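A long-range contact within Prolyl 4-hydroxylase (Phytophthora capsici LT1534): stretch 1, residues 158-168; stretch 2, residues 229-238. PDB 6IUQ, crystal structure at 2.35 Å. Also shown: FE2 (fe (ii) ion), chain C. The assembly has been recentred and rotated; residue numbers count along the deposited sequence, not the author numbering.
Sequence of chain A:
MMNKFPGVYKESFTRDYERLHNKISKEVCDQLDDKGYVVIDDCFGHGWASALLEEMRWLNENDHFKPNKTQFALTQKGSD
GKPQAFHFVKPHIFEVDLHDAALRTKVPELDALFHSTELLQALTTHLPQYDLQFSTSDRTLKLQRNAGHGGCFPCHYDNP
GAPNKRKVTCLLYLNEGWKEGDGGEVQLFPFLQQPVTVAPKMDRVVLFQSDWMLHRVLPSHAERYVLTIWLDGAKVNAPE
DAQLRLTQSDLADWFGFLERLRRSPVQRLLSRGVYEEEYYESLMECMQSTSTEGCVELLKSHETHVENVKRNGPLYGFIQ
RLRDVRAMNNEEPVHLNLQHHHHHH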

ATOM      1  N   ASP A 158       4.611   2.560  -3.158  1.00 18.22           N
ATOM      2  CA  ASP A 158       4.810   1.142  -3.491  1.00 19.11           C
ATOM      3  C   ASP A 158       5.405   0.947  -4.883  1.00 14.78           C
ATOM      4  O   ASP A 158       6.136  -0.013  -5.122  1.00 14.55           O
ATOM      5  CB  ASP A 158       3.498   0.373  -3.356  1.00 18.08           C
ATOM      6  CG  ASP A 158       3.299  -0.069  -1.979  1.00 14.50           C
ATOM      7  OD1 ASP A 158       4.183   0.250  -1.170  1.00 22.28           O
ATOM      8  OD2 ASP A 158       2.331  -0.761  -1.672  1.00 13.55           O
ATOM      9  N   ASN A 159       5.094   1.875  -5.786  1.00 15.23           N
ATOM     10  CA  ASN A 159       5.773   2.008  -7.064  1.00 16.30           C
ATOM     11  C   ASN A 159       6.465   3.365  -7.078  1.00 17.97           C
ATOM     12  O   ASN A 159       5.826   4.378  -7.342  1.00 18.41           O
ATOM     13  CB  ASN A 159       4.771   1.874  -8.224  1.00 17.57           C
ATOM     14  CG  ASN A 159       5.430   1.831  -9.598  1.00 20.68           C
ATOM     15  OD1 ASN A 159       6.557   2.304  -9.794  1.00 16.20           O
ATOM     16  ND2 ASN A 159       4.699   1.289 -10.575  1.00 20.96           N
ATOM     17  N   PRO A 160       7.775   3.382  -6.788  1.00 21.15           N
ATOM     18  CA  PRO A 160       8.579   4.625  -6.764  1.00 18.93           C
ATOM     19  C   PRO A 160       9.009   5.121  -8.144  1.00 21.97           C
ATOM     20  O   PRO A 160       9.516   6.224  -8.281  1.00 30.27           O
ATOM     21  CB  PRO A 160       9.809   4.242  -5.931  1.00 20.99           C
ATOM     22  CG  PRO A 160       9.890   2.732  -5.998  1.00 18.34           C
ATOM     23  CD  PRO A 160       8.519   2.200  -6.303  1.00 18.10           C
ATOM     24  N   GLY A 161       8.772   4.313  -9.145  1.00 26.66           N
ATOM     25  CA  GLY A 161       9.052   4.613 -10.511  1.00 17.78           C
ATOM     26  C   GLY A 161       9.865   3.536 -11.135  1.00 24.71           C
ATOM     27  O   GLY A 161       9.830   2.416 -10.747  1.00 23.11           O
ATOM     28  N   ALA A 162      10.569   3.933 -12.170  1.00 30.00           N
ATOM     29  CA  ALA A 162      11.572   3.150 -12.899  1.00 30.00           C
ATOM     30  C   ALA A 162      11.004   2.055 -13.639  1.00 30.00           C
ATOM     31  O   ALA A 162      10.270   2.303 -14.552  1.00 30.00           O
ATOM     32  CB  ALA A 162      12.655   2.636 -11.995  1.00 30.00           C
ATOM     33  N   PRO A 163      11.390   0.858 -13.242  1.00 30.00           N
ATOM     34  CA  PRO A 163      10.920  -0.384 -13.813  1.00 30.00           C
ATOM     35  C   PRO A 163       9.779  -0.967 -12.989  1.00 30.00           C
ATOM     36  O   PRO A 163       9.158  -1.852 -13.501  1.00 30.00           O
ATOM     37  CB  PRO A 163      12.147  -1.278 -13.732  1.00 30.00           C
ATOM     38  CG  PRO A 163      12.854  -0.774 -12.568  1.00 30.00           C
ATOM     39  CD  PRO A 163      12.638   0.693 -12.524  1.00 30.00           C
ATOM     40  N   ASN A 164       9.523  -0.497 -11.773  1.00 30.11           N
ATOM     41  CA  ASN A 164       8.423  -1.042 -10.990  1.00 26.22           C
ATOM     42  C   ASN A 164       7.099  -1.059 -11.756  1.00 21.94           C
ATOM     43  O   ASN A 164       6.731  -0.130 -12.356  1.00 18.45           O
ATOM     44  CB  ASN A 164       8.294  -0.328  -9.673  1.00 19.98           C
ATOM     45  CG  ASN A 164       7.381  -1.031  -8.733  1.00 21.11           C
ATOM     46  OD1 ASN A 164       6.220  -1.168  -8.978  1.00 21.15           O
ATOM     47  ND2 ASN A 164       7.922  -1.486  -7.666  1.00 21.11           N
ATOM     48  N   LYS A 165       6.403  -2.165 -11.703  1.00 21.95           N
ATOM     49  CA  LYS A 165       5.178  -2.383 -12.422  1.00 27.06           C
ATOM     50  C   LYS A 165       3.879  -2.324 -11.633  1.00 25.18           C
ATOM     51  O   LYS A 165       2.833  -2.412 -12.202  1.00 21.04           O
ATOM     52  CB  LYS A 165       5.259  -3.763 -13.088  1.00 32.29           C
ATOM     53  CG  LYS A 165       6.420  -3.979 -14.022  1.00 34.24           C
ATOM     54  CD  LYS A 165       6.431  -2.917 -15.092  1.00 39.59           C
ATOM     55  CE  LYS A 165       5.028  -2.606 -15.534  1.00 35.34           C
ATOM     56  NZ  LYS A 165       4.990  -1.525 -16.532  1.00 50.49           N
ATOM     57  N   ARG A 166       3.971  -2.147 -10.336  1.00 20.62           N
ATOM     58  CA  ARG A 166       2.805  -2.149  -9.456  1.00 19.91           C
ATOM     59  C   ARG A 166       1.853  -1.001  -9.702  1.00 17.74           C
ATOM     60  O   ARG A 166       2.259   0.150  -9.840  1.00 17.30           O
ATOM     61  CB  ARG A 166       3.254  -2.117  -8.012  1.00 15.98           C
ATOM     62  CG  ARG A 166       3.992  -3.351  -7.594  1.00 18.97           C
ATOM     63  CD  ARG A 166       4.780  -3.005  -6.348  1.00 24.79           C
ATOM     64  NE  ARG A 166       5.450  -4.147  -5.746  1.00 23.58           N
ATOM     65  CZ  ARG A 166       6.260  -4.053  -4.697  1.00 30.01           C
ATOM     66  NH1 ARG A 166       6.502  -2.859  -4.133  1.00 23.52           N
ATOM     67  NH2 ARG A 166       6.817  -5.154  -4.205  1.00 26.35           N
ATOM     68  N   LYS A 167       0.570  -1.339  -9.759  1.00 22.21           N
ATOM     69  CA  LYS A 167      -0.496  -0.365  -9.954  1.00 17.82           C
ATOM     70  C   LYS A 167      -1.429  -0.301  -8.726  1.00 15.82           C
ATOM     71  O   LYS A 167      -1.684   0.773  -8.209  1.00 20.66           O
ATOM     72  CB  LYS A 167      -1.299  -0.707 -11.217  1.00 20.64           C
ATOM     73  CG  LYS A 167      -2.431   0.275 -11.526  1.00 20.41           C
ATOM     74  CD  LYS A 167      -1.853   1.676 -11.613  1.00 23.76           C
ATOM     75  CE  LYS A 167      -2.913   2.749 -11.567  1.00 24.08           C
ATOM     76  NZ  LYS A 167      -2.601   3.655 -10.434  1.00 19.79           N
ATOM     77  N   VAL A 168      -1.945  -1.437  -8.274  1.00 13.30           N
ATOM     78  CA  VAL A 168      -2.811  -1.487  -7.090  1.00 13.88           C
ATOM     79  C   VAL A 168      -2.189  -2.257  -5.935  1.00 14.97           C
ATOM     80  O   VAL A 168      -1.711  -3.374  -6.112  1.00 17.06           O
ATOM     81  CB  VAL A 168      -4.176  -2.148  -7.409  1.00 18.77           C
ATOM     82  CG1 VAL A 168      -5.053  -2.203  -6.151  1.00 11.20           C
ATOM     83  CG2 VAL A 168      -4.870  -1.399  -8.533  1.00 17.84           C
ATOM     84  N   ILE A 229      -1.107  -8.175  -1.567  1.00 18.62           N
ATOM     85  CA  ILE A 229      -1.216  -8.517  -2.976  1.00 21.62           C
ATOM     86  C   ILE A 229      -0.980  -7.261  -3.813  1.00 18.54           C
ATOM     87  O   ILE A 229      -1.585  -6.207  -3.563  1.00 21.88           O
ATOM     88  CB  ILE A 229      -2.602  -9.103  -3.319  1.00 23.38           C
ATOM     89  CG1 ILE A 229      -2.884 -10.357  -2.494  1.00 26.46           C
ATOM     90  CG2 ILE A 229      -2.702  -9.419  -4.792  1.00 21.28           C
ATOM     91  CD1 ILE A 229      -4.335 -10.844  -2.606  1.00 27.17           C
ATOM     92  N   TRP A 230      -0.079  -7.348  -4.773  1.00 16.87           N
ATOM     93  CA  TRP A 230       0.147  -6.244  -5.686  1.00 15.75           C
ATOM     94  C   TRP A 230      -0.311  -6.637  -7.061  1.00 16.12           C
ATOM     95  O   TRP A 230       0.022  -7.709  -7.543  1.00 19.83           O
ATOM     96  CB  TRP A 230       1.616  -5.851  -5.735  1.00 18.17           C
ATOM     97  CG  TRP A 230       2.050  -4.970  -4.618  1.00 18.16           C
ATOM     98  CD1 TRP A 230       1.711  -3.661  -4.424  1.00 21.80           C
ATOM     99  CD2 TRP A 230       2.935  -5.316  -3.557  1.00 23.94           C
ATOM    100  NE1 TRP A 230       2.310  -3.172  -3.287  1.00 19.63           N
ATOM    101  CE2 TRP A 230       3.079  -4.165  -2.740  1.00 24.64           C
ATOM    102  CE3 TRP A 230       3.621  -6.492  -3.206  1.00 28.47           C
ATOM    103  CZ2 TRP A 230       3.879  -4.152  -1.592  1.00 22.20           C
ATOM    104  CZ3 TRP A 230       4.421  -6.479  -2.055  1.00 33.54           C
ATOM    105  CH2 TRP A 230       4.541  -5.308  -1.265  1.00 26.08           C
ATOM    106  N   LEU A 231      -1.073  -5.759  -7.700  1.00 19.20           N
ATOM    107  CA  LEU A 231      -1.498  -5.991  -9.070  1.00 17.11           C
ATOM    108  C   LEU A 231      -0.761  -5.054 -10.019  1.00 20.56           C
ATOM    109  O   LEU A 231      -0.789  -3.829  -9.839  1.00 22.70           O
ATOM    110  CB  LEU A 231      -3.015  -5.818  -9.167  1.00 15.99           C
ATOM    111  CG  LEU A 231      -3.778  -6.769  -8.231  1.00 21.67           C
ATOM    112  CD1 LEU A 231      -5.261  -6.705  -8.463  1.00 24.61           C
ATOM    113  CD2 LEU A 231      -3.256  -8.232  -8.345  1.00 21.09           C
ATOM    114  N   ASP A 232      -0.079  -5.610 -11.018  1.00 19.85           N
ATOM    115  CA  ASP A 232       0.665  -4.766 -11.966  1.00 25.10           C
ATOM    116  C   ASP A 232      -0.214  -4.143 -13.050  1.00 23.51           C
ATOM    117  O   ASP A 232      -1.229  -4.702 -13.437  1.00 26.04           O
ATOM    118  CB  ASP A 232       1.783  -5.550 -12.647  1.00 25.86           C
ATOM    119  CG  ASP A 232       2.847  -6.029 -11.679  1.00 38.00           C
ATOM    120  OD1 ASP A 232       2.917  -5.543 -10.511  1.00 26.19           O
ATOM    121  OD2 ASP A 232       3.633  -6.901 -12.109  1.00 40.80           O
ATOM    122  N   GLY A 233       0.196  -2.976 -13.542  1.00 23.15           N
ATOM    123  CA  GLY A 233      -0.499  -2.323 -14.632  1.00 25.69           C
ATOM    124  C   GLY A 233       0.424  -2.177 -15.830  1.00 28.19           C
ATOM    125  O   GLY A 233       1.613  -1.872 -15.676  1.00 30.14           O
ATOM    126  N   ALA A 234      -0.114  -2.383 -17.027  1.00 28.08           N
ATOM    127  CA  ALA A 234       0.692  -2.313 -18.241  1.00 30.67           C
ATOM    128  C   ALA A 234       1.163  -0.881 -18.574  1.00 32.13           C
ATOM    129  O   ALA A 234       2.146  -0.701 -19.290  1.00 40.34           O
ATOM    130  CB  ALA A 234      -0.095  -2.895 -19.419  1.00 26.25           C
ATOM    131  N   LYS A 235       0.465   0.127 -18.058  1.00 29.86           N
ATOM    132  CA  LYS A 235       0.698   1.517 -18.468  1.00 33.81           C
ATOM    133  C   LYS A 235       1.314   2.369 -17.379  1.00 35.70           C
ATOM    134  O   LYS A 235       1.323   3.597 -17.477  1.00 34.94           O
ATOM    135  CB  LYS A 235      -0.604   2.177 -18.909  1.00 29.19           C
ATOM    136  CG  LYS A 235      -1.204   1.583 -20.168  1.00 38.59           C
ATOM    137  CD  LYS A 235      -2.336   2.461 -20.677  1.00 42.32           C
ATOM    138  CE  LYS A 235      -3.377   2.691 -19.591  1.00 43.28           C
ATOM    139  NZ  LYS A 235      -4.546   3.492 -20.073  1.00 49.51           N
ATOM    140  N   VAL A 236       1.823   1.723 -16.339  1.00 30.64           N
ATOM    141  CA  VAL A 236       2.364   2.459 -15.213  1.00 29.33           C
ATOM    142  C   VAL A 236       3.738   3.052 -15.575  1.00 29.41           C
ATOM    143  O   VAL A 236       4.450   2.528 -16.430  1.00 32.39           O
ATOM    144  CB  VAL A 236       2.437   1.554 -13.957  1.00 26.95           C
ATOM    145  CG1 VAL A 236       3.708   0.716 -13.958  1.00 28.52           C
ATOM    146  CG2 VAL A 236       2.365   2.384 -12.723  1.00 35.05           C
ATOM    147  N   ASN A 237       4.078   4.167 -14.935  1.00 30.67           N
ATOM    148  CA  ASN A 237       5.319   4.908 -15.186  1.00 34.43           C
ATOM    149  C   ASN A 237       5.458   5.393 -16.642  1.00 32.35           C
ATOM    150  O   ASN A 237       6.552   5.486 -17.176  1.00 32.78           O
ATOM    151  CB  ASN A 237       6.522   4.066 -14.763  1.00 32.29           C
ATOM    152  CG  ASN A 237       6.579   3.880 -13.250  1.00 30.83           C
ATOM    153  OD1 ASN A 237       6.250   4.793 -12.501  1.00 26.79           O
ATOM    154  ND2 ASN A 237       6.988   2.702 -12.800  1.00 27.67           N
ATOM    155  N   ALA A 238       4.320   5.733 -17.235  1.00 28.49           N
ATOM    156  CA  ALA A 238       4.223   6.301 -18.571  1.00 39.15           C
ATOM    157  C   ALA A 238       4.801   7.716 -18.632  1.00 38.93           C
ATOM    158  O   ALA A 238       4.978   8.360 -17.594  1.00 33.59           O
ATOM    159  CB  ALA A 238       2.749   6.309 -19.026  1.00 35.01           C
TER
HETATM  160 FE   FE2 C 401       4.377   0.018   1.228  1.00 20.00          FE
HETATM  161  O   HOH W   1       7.383   0.832 -14.974  1.00 34.45           O

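The contact between residues 158-168 and 229-238 is a short antiparallel β pairing, interrupted by a bulge and flanked by polar side chains that bind backbone, ring and metal. It illustrates a general principle: where a regular ladder of backbone hydrogen bonds is brief, side chains can carry the pairing into the neighbouring loops.

The ladder itself is made by strand 166-168 and strand 229-232. Val168 and Leu231 form a hydrogen-bonded pair, with Leu231 N donating to Val168 O at 2.9 Å and Val168 N donating to Leu231 O at 3.1 Å. The next bridge, Arg166 with Asp232, is of the non-hydrogen-bonded kind and brings the two CA atoms to 4.2 Å. Between these bridges the register slips by one residue, and the extra residue, Lys167, makes a classic β bulge: its N also donates to Leu231 O, at 2.8 Å, so a single carbonyl accepts two successive amides. Beyond the bulge, Gly233 N donates to Lys165 O at 3.0 Å. A glycine suits this place, because an ideal CB on Gly233 would lie 3.0 Å from Lys167 CB, a clash. Carbonyl oxygens also meet CA-H groups, as in the 3.4 Å approach of Val168 O to Trp230 CA. On one face of the sheet, the side chains of Val168 and Leu231 lie together, CB to CB at 4.2 Å, adding an apolar contact to the paired backbones.

Trp230 shows how one aromatic ring can serve two chemistries. Its face receives the guanidinium of Arg166, which lies flat on it with planes at 10°; Arg166 CZ sits 3.6 Å from the centroid of the six-membered ring, almost on its normal, an arrangement that combines stacking with a cation-π attraction. Arg166 CD covers the five-membered ring in a CH-π contact. At the ring edge, the indole NE1 of Trp230 donates to Asp158 OD2 at 2.9 Å. The other carboxylate oxygen, Asp158 OD1, binds the iron at 2.4 Å, so the tryptophan bonds to the oxygen of the metal ligand that does not coordinate the iron. Arg166 reinforces the same corner, since its NH1 donates to Asp158 O at 3.0 Å.

Next to Asp158 in sequence, Asn159 acts as a polar hub. Its ND2 donates to Arg166 O at 2.8 Å, tying the loop to the start of the strand, while its OD1 accepts a hydrogen bond from Asn237 ND2 at 3.1 Å. The match is one-sided: Asn159 ND2 and Asn237 ND2 are 3.5 Å apart, two donors with no hydrogen bond between them, so the pairing rests on Asn159 OD1. Water 1 extends this network by accepting from Asn237 ND2 at 2.9 Å and donating to Ala162 O at 3.3 Å, thereby linking Asn237 to the type II' turn of Gly161 to Asn164. Val236 packs beside these polar groups: its CG2 lies 3.4 Å from Asn159 ND2, and its CG1 is 3.6 Å from Lys165 NZ.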